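Local atomic coordinates of geranyltranstransferase (IspA) (PDB entry 3LLW), a protein that probably acts as a magnesium-dependent prenyltransferase of the FPP/GGPP synthase family, building longer isoprenoid diphosphates from shorter ones. Residues His143-Val146 / Glu147-Ile151; Cys169-Asn173 / Thr174-Leu178; Met199-Ala203 / Ser204-Asp208. One frame throughout, in Å; residues are numbered along the deposited sequence.

How the contacts relate
From the N-terminal side the three local contacts follow one another along the chain, and none nests in or crosses another. Contact 1 lies inside helix 142-156, where it spans helical turns and closes no loop. Contact 2 closes a beta turn on the way from helix 161-170 to helix 178-204, and contact 3 ends helix 178-204 and leads into helix 209-236. Contacts 1 and 3 meet in space: L148 and I151 pack on M199, and L148 and I144 reach V202, tying helix 142-156 to helix 178-204. Contact 2 stands apart, its centre about 34 Å from that of contact 1, although both touch the second subunit.

Contact 1. Residues His143-Val146 / Glu147-Ile151; sequences HIIV and ELIKI
The amide of K150 donates to the carbonyl oxygen of V146 in the shortest bond of this contact, with N to O at 2.9 Å and an angle of 169° at the hydrogen. One residue back, the I149 N bonds the I145 O, and before it the L148 N bonds the I144 O at 3.0 Å. The E147 N completes the series on the H143 O. These i to i+4 bonds are the regular ladder of an alpha helix, here the early turns of helix 142-156 in a mainly helical prenyl synthase. The carboxylate of E147 folds back over the same H143 carbonyl, its chain bent at chi2 (121°). Its OE2 lies 3.2 Å from the H143 O; both are acceptors, so this is a close approach and not a bond, and it probably costs some electrostatic energy. The E147 OE1 also comes near the plane of the H143 imidazole at its edge, 4.2 Å from the H143 CD2. Apolar side chains pair along the buried flank. I144 and L148 run side by side, pointing the same way, with I144 CG2 3.9 Å from L148 CD1. I145 has its CG2 anti to the backbone N, and this branch meets the I149 CD1 at 4.0 Å, while the I145 CD1 reaches the L148 CD1. On the dimer side the aliphatic chain of K150, extended beyond CG, passes its CE 3.8 Å from V146 CG1. There V146 and K150 pack against S136 of the second subunit, and I145 against V146 of that subunit, whereas L148 turns to M199 and V202 of helix 178-204.

Contact 2. Residues Cys169-Asn173 / Thr174-Leu178; sequences CYFEN and TPLNL
The phenyl ring of F171 is approached obliquely by two methyls from the following residues, L176 CD2 at 4.0 Å from the F171 CG and T174 CG2 at 3.8 Å from the F171 CD1. One face of the ring carries the edge of the preceding tyrosine, Y170 CD2 lying 3.6 Å above the F171 ring plane and over its centre, while F171 CE1 in turn lies in the plane of the Y170 ring at its edge. The T174 methyl gets there because CG2 stands anti to the backbone N, leaving OG1 beside that nitrogen. L176 comes in at about a right angle to the F171 side chain. The backbone makes a type I beta turn from F171 to T174, closed by T174 N to F171 O at 3.2 Å (146°), and the same oxygen also accepts a hydrogen bond from N253 ND2. Within the turn, the E172 side chain lies about 5 Å from that of D100 and about 6 Å from that of D94, both known to bind magnesium in this protein, although none is bound to this chain here. F32 of the second subunit meets the F171 ring and packs on L176. After the turn, P175 and L176 bring the chain from helix 161-170 to N177, whose OD1 caps the Q180 N at the start of helix 178-204.

Contact 3. Residues Met199-Ala203 / Ser204-Asp208; sequences MGLVA and SGIKD
S204 and L201 make the shortest contact here: the S204 hydroxyl donates to the L201 carbonyl oxygen, OG to O 2.6 Å, in the carbonyl plane and on a lone pair. The hydroxyl is brought back over the last turn by a chi1 of 75°, which sets OG between the backbone N and the carbonyl carbon. The S204 N adds a weak bond to that same L201 oxygen at 3.1 Å, besides its bond to the G200 O at 3.2 Å, so the L201 carbonyl holds two donors of one residue. Next the G205 N bonds the V202 O at 3.1 Å. Further out, the side chain of L201, its CG anti to the backbone N, follows the departing chain. Its CD1 touches the I206 CG1 at 3.7 Å, the two side chains crossing at about a right angle, and its CD2 lies 3.8 Å from the D208 O. L211, F212 and L215 of helix 209-236 also pack on L201, while L60 and L63 of helix 51-63 pack on S204. The helix C-terminus is ended by a glycine of positive phi (89°), G205, at backbone angles where a beta carbon would jam against the carbonyl oxygen of S204. A short loop then leads to D208, the N-cap of helix 209-236, within the mainly helical prenyl synthase fold.

Contact 1. Residues His143-Val146 / Glu147-Ile151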
ATOM      1  N   HIS A 143      19.295   3.298   0.815  1.00 45.28           N
ATOM      2  CA  HIS A 143      19.186   2.325   1.896  1.00 48.79           C
ATOM      3  C   HIS A 143      18.303   2.812   3.049  1.00 49.04           C
ATOM      4  O   HIS A 143      17.664   1.999   3.715  1.00 51.27           O
ATOM      5  CB  HIS A 143      20.562   1.852   2.390  1.00 51.61           C
ATOM      6  CG  HIS A 143      21.311   2.873   3.184  1.00 63.60           C
ATOM      7  ND1 HIS A 143      22.102   3.839   2.597  1.00 68.67           N
ATOM      8  CD2 HIS A 143      21.402   3.072   4.522  1.00 69.11           C
ATOM      9  CE1 HIS A 143      22.640   4.593   3.539  1.00 70.27           C
ATOM     10  NE2 HIS A 143      22.233   4.148   4.716  1.00 65.77           N
ATOM     11  N   ILE A 144      18.255   4.129   3.260  1.00 43.57           N
ATOM     12  CA  ILE A 144      17.378   4.706   4.276  1.00 47.63           C
ATOM     13  C   ILE A 144      15.908   4.612   3.845  1.00 47.19           C
ATOM     14  O   ILE A 144      15.056   4.218   4.653  1.00 49.66           O
ATOM     15  CB  ILE A 144      17.792   6.164   4.663  1.00 51.00           C
ATOM     16  CG1 ILE A 144      19.096   6.153   5.480  1.00 47.92           C
ATOM     17  CG2 ILE A 144      16.658   6.897   5.430  1.00 41.13           C
ATOM     18  CD1 ILE A 144      19.738   7.536   5.666  1.00 50.54           C
ATOM     19  N   ILE A 145      15.623   4.923   2.578  1.00 44.56           N
ATOM     20  CA  ILE A 145      14.249   4.817   2.040  1.00 44.82           C
ATOM     21  C   ILE A 145      13.724   3.373   2.102  1.00 44.18           C
ATOM     22  O   ILE A 145      12.554   3.142   2.456  1.00 46.33           O
ATOM     23  CB  ILE A 145      14.118   5.411   0.600  1.00 42.38           C
ATOM     24  CG1 ILE A 145      14.583   6.871   0.560  1.00 36.28           C
ATOM     25  CG2 ILE A 145      12.684   5.326   0.079  1.00 45.43           C
ATOM     26  CD1 ILE A 145      13.993   7.762   1.641  1.00 39.11           C
ATOM     27  N   VAL A 146      14.598   2.408   1.808  1.00 35.81           N
ATOM     28  CA  VAL A 146      14.225   0.995   1.871  1.00 40.84           C
ATOM     29  C   VAL A 146      13.826   0.581   3.283  1.00 46.67           C
ATOM     30  O   VAL A 146      12.724   0.047   3.473  1.00 52.27           O
ATOM     31  CB  VAL A 146      15.292   0.064   1.265  1.00 43.82           C
ATOM     32  CG1 VAL A 146      15.083  -1.386   1.708  1.00 41.67           C
ATOM     33  CG2 VAL A 146      15.224   0.150  -0.246  1.00 42.84           C
ATOM     34  N   GLU A 147      14.683   0.880   4.261  1.00 44.70           N
ATOM     35  CA  GLU A 147      14.359   0.664   5.683  1.00 49.87           C
ATOM     36  C   GLU A 147      13.048   1.312   6.167  1.00 38.80           C
ATOM     37  O   GLU A 147      12.316   0.702   6.921  1.00 46.61           O
ATOM     38  CB  GLU A 147      15.516   1.098   6.574  1.00 49.33           C
ATOM     39  CG  GLU A 147      16.458  -0.037   6.909  1.00 78.21           C
ATOM     40  CD  GLU A 147      17.880   0.240   6.450  1.00 94.19           C
ATOM     41  OE1 GLU A 147      18.505   1.192   6.970  1.00 99.57           O
ATOM     42  OE2 GLU A 147      18.369  -0.502   5.565  1.00102.37           O
ATOM     43  N   LEU A 148      12.761   2.529   5.721  1.00 37.44           N
ATOM     44  CA  LEU A 148      11.569   3.254   6.161  1.00 38.29           C
ATOM     45  C   LEU A 148      10.335   2.543   5.658  1.00 35.20           C
ATOM     46  O   LEU A 148       9.379   2.349   6.400  1.00 44.86           O
ATOM     47  CB  LEU A 148      11.595   4.699   5.660  1.00 39.13           C
ATOM     48  CG  LEU A 148      12.630   5.640   6.283  1.00 39.05           C
ATOM     49  CD1 LEU A 148      12.796   6.897   5.474  1.00 36.96           C
ATOM     50  CD2 LEU A 148      12.324   5.958   7.715  1.00 34.34           C
ATOM     51  N   ILE A 149      10.401   2.124   4.393  1.00 41.09           N
ATOM     52  CA  ILE A 149       9.361   1.327   3.753  1.00 31.73           C
ATOM     53  C   ILE A 149       9.147  -0.030   4.421  1.00 41.13           C
ATOM     54  O   ILE A 149       7.981  -0.393   4.685  1.00 31.33           O
ATOM     55  CB  ILE A 149       9.586   1.234   2.226  1.00 37.61           C
ATOM     56  CG1 ILE A 149       9.363   2.613   1.598  1.00 27.46           C
ATOM     57  CG2 ILE A 149       8.639   0.228   1.590  1.00 43.64           C
ATOM     58  CD1 ILE A 149       9.657   2.690   0.108  1.00 34.92           C
ATOM     59  N   LYS A 150      10.248  -0.752   4.726  1.00 32.19           N
ATOM     60  CA  LYS A 150      10.195  -1.996   5.520  1.00 32.48           C
ATOM     61  C   LYS A 150       9.453  -1.798   6.835  1.00 38.29           C
ATOM     62  O   LYS A 150       8.638  -2.642   7.230  1.00 46.14           O
ATOM     63  CB  LYS A 150      11.604  -2.492   5.917  1.00 43.78           C
ATOM     64  CG  LYS A 150      12.521  -2.995   4.828  1.00 36.75           C
ATOM     65  CD  LYS A 150      13.703  -3.743   5.483  1.00 50.35           C
ATOM     66  CE  LYS A 150      14.835  -4.000   4.520  1.00 51.32           C
ATOM     67  NZ  LYS A 150      15.825  -4.925   5.133  1.00 70.48           N
ATOM     68  N   ILE A 151       9.764  -0.699   7.525  1.00 36.12           N
ATOM     69  CA  ILE A 151       9.133  -0.384   8.807  1.00 35.64           C
ATOM     70  C   ILE A 151       7.632  -0.078   8.661  1.00 39.38           C
ATOM     71  O   ILE A 151       6.814  -0.707   9.324  1.00 35.34           O
ATOM     72  CB  ILE A 151       9.857   0.766   9.532  1.00 40.90           C
ATOM     73  CG1 ILE A 151      11.260   0.307   9.965  1.00 43.59           C
ATOM     74  CG2 ILE A 151       9.072   1.221  10.781  1.00 30.48           C
ATOM     75  CD1 ILE A 151      12.124   1.431  10.446  1.00 48.94           C
TER

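Contact 2. Residues Cys169-Asn173 / Thr174-Leu178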
ATOM      1  N   CYS A 169     -13.118  -4.684  14.753  1.00 41.57           N
ATOM      2  CA  CYS A 169     -14.396  -4.792  14.038  1.00 47.41           C
ATOM      3  C   CYS A 169     -15.099  -6.091  14.326  1.00 45.04           C
ATOM      4  O   CYS A 169     -16.321  -6.107  14.516  1.00 37.40           O
ATOM      5  CB  CYS A 169     -14.202  -4.661  12.526  1.00 44.34           C
ATOM      6  SG  CYS A 169     -13.584  -3.049  12.087  1.00 61.04           S
ATOM      7  N   TYR A 170     -14.327  -7.176  14.349  1.00 39.81           N
ATOM      8  CA  TYR A 170     -14.908  -8.503  14.501  1.00 40.25           C
ATOM      9  C   TYR A 170     -15.525  -8.692  15.881  1.00 44.97           C
ATOM     10  O   TYR A 170     -16.618  -9.259  15.998  1.00 48.93           O
ATOM     11  CB  TYR A 170     -13.897  -9.623  14.196  1.00 42.51           C
ATOM     12  CG  TYR A 170     -14.568 -10.962  14.070  1.00 40.17           C
ATOM     13  CD1 TYR A 170     -15.080 -11.393  12.844  1.00 43.05           C
ATOM     14  CD2 TYR A 170     -14.742 -11.782  15.191  1.00 35.58           C
ATOM     15  CE1 TYR A 170     -15.739 -12.611  12.738  1.00 41.74           C
ATOM     16  CE2 TYR A 170     -15.403 -12.985  15.102  1.00 31.89           C
ATOM     17  CZ  TYR A 170     -15.892 -13.400  13.870  1.00 41.64           C
ATOM     18  OH  TYR A 170     -16.535 -14.608  13.786  1.00 52.30           O
ATOM     19  N   PHE A 171     -14.837  -8.203  16.912  1.00 40.52           N
ATOM     20  CA  PHE A 171     -15.291  -8.377  18.286  1.00 45.58           C
ATOM     21  C   PHE A 171     -15.944  -7.138  18.857  1.00 46.93           C
ATOM     22  O   PHE A 171     -15.844  -6.881  20.053  1.00 54.30           O
ATOM     23  CB  PHE A 171     -14.127  -8.826  19.179  1.00 39.34           C
ATOM     24  CG  PHE A 171     -13.561 -10.159  18.791  1.00 46.65           C
ATOM     25  CD1 PHE A 171     -14.214 -11.334  19.147  1.00 36.69           C
ATOM     26  CD2 PHE A 171     -12.385 -10.241  18.063  1.00 40.46           C
ATOM     27  CE1 PHE A 171     -13.707 -12.559  18.784  1.00 36.87           C
ATOM     28  CE2 PHE A 171     -11.869 -11.470  17.686  1.00 41.88           C
ATOM     29  CZ  PHE A 171     -12.515 -12.626  18.050  1.00 40.18           C
ATOM     30  N   GLU A 172     -16.637  -6.395  18.007  1.00 56.10           N
ATOM     31  CA  GLU A 172     -17.275  -5.142  18.392  1.00 66.12           C
ATOM     32  C   GLU A 172     -18.169  -5.231  19.645  1.00 65.91           C
ATOM     33  O   GLU A 172     -18.029  -4.430  20.581  1.00 69.54           O
ATOM     34  CB  GLU A 172     -18.045  -4.545  17.205  1.00 68.12           C
ATOM     35  CG  GLU A 172     -18.307  -3.038  17.330  1.00 84.05           C
ATOM     36  CD  GLU A 172     -17.043  -2.236  17.653  1.00 91.80           C
ATOM     37  OE1 GLU A 172     -16.197  -2.055  16.746  1.00 99.06           O
ATOM     38  OE2 GLU A 172     -16.905  -1.784  18.811  1.00 86.62           O
ATOM     39  N   ASN A 173     -19.051  -6.222  19.677  1.00 61.45           N
ATOM     40  CA  ASN A 173     -19.980  -6.359  20.793  1.00 64.92           C
ATOM     41  C   ASN A 173     -19.619  -7.507  21.753  1.00 60.30           C
ATOM     42  O   ASN A 173     -20.494  -8.120  22.356  1.00 56.65           O
ATOM     43  CB  ASN A 173     -21.401  -6.540  20.248  1.00 70.22           C
ATOM     44  CG  ASN A 173     -22.452  -5.925  21.151  1.00 83.94           C
ATOM     45  OD1 ASN A 173     -23.092  -6.618  21.950  1.00 84.70           O
ATOM     46  ND2 ASN A 173     -22.629  -4.612  21.037  1.00 92.23           N
ATOM     47  N   THR A 174     -18.325  -7.777  21.902  1.00 51.15           N
ATOM     48  CA  THR A 174     -17.858  -8.963  22.606  1.00 44.24           C
ATOM     49  C   THR A 174     -16.794  -8.592  23.634  1.00 41.94           C
ATOM     50  O   THR A 174     -15.798  -7.958  23.283  1.00 43.61           O
ATOM     51  CB  THR A 174     -17.332 -10.023  21.597  1.00 48.53           C
ATOM     52  OG1 THR A 174     -18.451 -10.663  20.971  1.00 50.68           O
ATOM     53  CG2 THR A 174     -16.448 -11.097  22.272  1.00 42.90           C
ATOM     54  N   PRO A 175     -17.005  -8.976  24.911  1.00 33.38           N
ATOM     55  CA  PRO A 175     -16.018  -8.724  25.939  1.00 41.63           C
ATOM     56  C   PRO A 175     -14.745  -9.525  25.666  1.00 35.91           C
ATOM     57  O   PRO A 175     -14.809 -10.700  25.311  1.00 36.49           O
ATOM     58  CB  PRO A 175     -16.701  -9.237  27.209  1.00 42.26           C
ATOM     59  CG  PRO A 175     -17.690 -10.212  26.731  1.00 35.04           C
ATOM     60  CD  PRO A 175     -18.174  -9.682  25.447  1.00 38.76           C
ATOM     61  N   LEU A 176     -13.610  -8.859  25.786  1.00 41.67           N
ATOM     62  CA  LEU A 176     -12.308  -9.491  25.602  1.00 42.82           C
ATOM     63  C   LEU A 176     -11.603  -9.565  26.952  1.00 42.67           C
ATOM     64  O   LEU A 176     -11.828  -8.715  27.804  1.00 45.42           O
ATOM     65  CB  LEU A 176     -11.478  -8.673  24.613  1.00 35.59           C
ATOM     66  CG  LEU A 176     -11.996  -8.577  23.172  1.00 37.73           C
ATOM     67  CD1 LEU A 176     -11.175  -7.589  22.409  1.00 38.78           C
ATOM     68  CD2 LEU A 176     -12.018  -9.913  22.448  1.00 35.50           C
ATOM     69  N   ASN A 177     -10.760 -10.581  27.160  1.00 48.01           N
ATOM     70  CA  ASN A 177      -9.939 -10.607  28.365  1.00 44.92           C
ATOM     71  C   ASN A 177      -8.818  -9.584  28.241  1.00 43.17           C
ATOM     72  O   ASN A 177      -8.636  -9.000  27.171  1.00 42.91           O
ATOM     73  CB  ASN A 177      -9.431 -12.021  28.724  1.00 44.53           C
ATOM     74  CG  ASN A 177      -8.434 -12.603  27.712  1.00 41.20           C
ATOM     75  OD1 ASN A 177      -7.552 -11.920  27.206  1.00 41.51           O
ATOM     76  ND2 ASN A 177      -8.553 -13.899  27.460  1.00 37.81           N
ATOM     77  N   LEU A 178      -8.080  -9.386  29.330  1.00 46.00           N
ATOM     78  CA  LEU A 178      -6.914  -8.496  29.379  1.00 51.29           C
ATOM     79  C   LEU A 178      -5.863  -8.748  28.316  1.00 49.27           C
ATOM     80  O   LEU A 178      -5.393  -7.806  27.682  1.00 55.39           O
ATOM     81  CB  LEU A 178      -6.245  -8.553  30.766  1.00 53.01           C
ATOM     82  CG  LEU A 178      -5.105  -7.554  31.011  1.00 55.16           C
ATOM     83  CD1 LEU A 178      -5.669  -6.147  31.092  1.00 49.84           C
ATOM     84  CD2 LEU A 178      -4.288  -7.903  32.255  1.00 58.61           C
TER

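Contact 3. Residues Met199-Ala203 / Ser204-Asp208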
ATOM      1  N   MET A 199      11.055   5.352  12.708  1.00 37.89           N
ATOM      2  CA  MET A 199      11.195   5.937  11.379  1.00 36.32           C
ATOM      3  C   MET A 199      11.884   7.294  11.517  1.00 41.60           C
ATOM      4  O   MET A 199      12.609   7.706  10.606  1.00 50.25           O
ATOM      5  CB  MET A 199       9.850   6.063  10.629  1.00 39.02           C
ATOM      6  CG  MET A 199       9.295   4.775   9.950  1.00 36.52           C
ATOM      7  SD  MET A 199       7.503   4.949   9.512  1.00 28.03           S
ATOM      8  CE  MET A 199       7.736   5.836   7.977  1.00 24.13           C
ATOM      9  N   GLY A 200      11.682   7.964  12.659  1.00 36.42           N
ATOM     10  CA  GLY A 200      12.494   9.142  13.031  1.00 37.38           C
ATOM     11  C   GLY A 200      13.999   8.857  13.175  1.00 39.91           C
ATOM     12  O   GLY A 200      14.835   9.655  12.722  1.00 43.11           O
ATOM     13  N   LEU A 201      14.351   7.738  13.807  1.00 38.07           N
ATOM     14  CA  LEU A 201      15.789   7.364  13.979  1.00 40.22           C
ATOM     15  C   LEU A 201      16.432   7.016  12.637  1.00 40.81           C
ATOM     16  O   LEU A 201      17.436   7.598  12.256  1.00 51.73           O
ATOM     17  CB  LEU A 201      15.970   6.207  14.982  1.00 34.57           C
ATOM     18  CG  LEU A 201      17.410   5.685  15.206  1.00 46.90           C
ATOM     19  CD1 LEU A 201      18.365   6.796  15.659  1.00 40.04           C
ATOM     20  CD2 LEU A 201      17.439   4.566  16.211  1.00 42.27           C
ATOM     21  N   VAL A 202      15.820   6.071  11.931  1.00 46.82           N
ATOM     22  CA  VAL A 202      16.219   5.663  10.588  1.00 40.03           C
ATOM     23  C   VAL A 202      16.425   6.853   9.638  1.00 46.98           C
ATOM     24  O   VAL A 202      17.505   6.984   9.037  1.00 47.25           O
ATOM     25  CB  VAL A 202      15.202   4.623  10.019  1.00 40.46           C
ATOM     26  CG1 VAL A 202      15.364   4.424   8.518  1.00 33.83           C
ATOM     27  CG2 VAL A 202      15.363   3.299  10.737  1.00 40.41           C
ATOM     28  N   ALA A 203      15.417   7.728   9.537  1.00 43.50           N
ATOM     29  CA  ALA A 203      15.497   8.929   8.682  1.00 45.39           C
ATOM     30  C   ALA A 203      16.615   9.915   9.054  1.00 48.47           C
ATOM     31  O   ALA A 203      17.123  10.611   8.184  1.00 46.97           O
ATOM     32  CB  ALA A 203      14.161   9.654   8.632  1.00 42.19           C
ATOM     33  N   SER A 204      16.994   9.971  10.333  1.00 50.10           N
ATOM     34  CA  SER A 204      18.085  10.852  10.777  1.00 53.40           C
ATOM     35  C   SER A 204      19.472  10.408  10.303  1.00 57.57           C
ATOM     36  O   SER A 204      20.402  11.213  10.280  1.00 59.96           O
ATOM     37  CB  SER A 204      18.083  11.018  12.297  1.00 48.00           C
ATOM     38  OG  SER A 204      18.588   9.862  12.935  1.00 51.05           O
ATOM     39  N   GLY A 205      19.602   9.139   9.929  1.00 59.77           N
ATOM     40  CA  GLY A 205      20.865   8.608   9.421  1.00 66.66           C
ATOM     41  C   GLY A 205      21.827   8.053  10.457  1.00 69.19           C
ATOM     42  O   GLY A 205      22.779   7.358  10.098  1.00 73.98           O
ATOM     43  N   ILE A 206      21.599   8.351  11.735  1.00 73.06           N
ATOM     44  CA  ILE A 206      22.489   7.856  12.789  1.00 77.43           C
ATOM     45  C   ILE A 206      22.202   6.375  13.056  1.00 79.49           C
ATOM     46  O   ILE A 206      21.058   5.926  12.947  1.00 81.37           O
ATOM     47  CB  ILE A 206      22.483   8.748  14.104  1.00 78.08           C
ATOM     48  CG1 ILE A 206      21.834   8.041  15.299  1.00 77.15           C
ATOM     49  CG2 ILE A 206      21.874  10.141  13.850  1.00 80.62           C
ATOM     50  CD1 ILE A 206      22.278   8.570  16.648  1.00 79.46           C
ATOM     51  N   LYS A 207      23.255   5.616  13.350  1.00 80.27           N
ATOM     52  CA  LYS A 207      23.119   4.187  13.608  1.00 81.43           C
ATOM     53  C   LYS A 207      23.411   3.886  15.074  1.00 79.60           C
ATOM     54  O   LYS A 207      24.561   3.954  15.525  1.00 83.20           O
ATOM     55  CB  LYS A 207      24.021   3.371  12.668  1.00 83.19           C
ATOM     56  CG  LYS A 207      23.894   3.784  11.204  1.00 85.93           C
ATOM     57  CD  LYS A 207      24.727   2.931  10.263  1.00 87.90           C
ATOM     58  CE  LYS A 207      24.849   3.619   8.904  1.00 95.27           C
ATOM     59  NZ  LYS A 207      25.262   2.694   7.814  1.00 94.55           N
ATOM     60  N   ASP A 208      22.348   3.595  15.818  1.00 74.90           N
ATOM     61  CA  ASP A 208      22.445   3.168  17.209  1.00 73.03           C
ATOM     62  C   ASP A 208      21.399   2.095  17.470  1.00 71.34           C
ATOM     63  O   ASP A 208      20.200   2.386  17.592  1.00 70.51           O
ATOM     64  CB  ASP A 208      22.286   4.342  18.188  1.00 71.94           C
ATOM     65  CG  ASP A 208      22.563   3.941  19.642  1.00 80.93           C
ATOM     66  OD1 ASP A 208      23.241   2.915  19.895  1.00 88.72           O
ATOM     67  OD2 ASP A 208      22.111   4.663  20.547  1.00 84.25           O
TER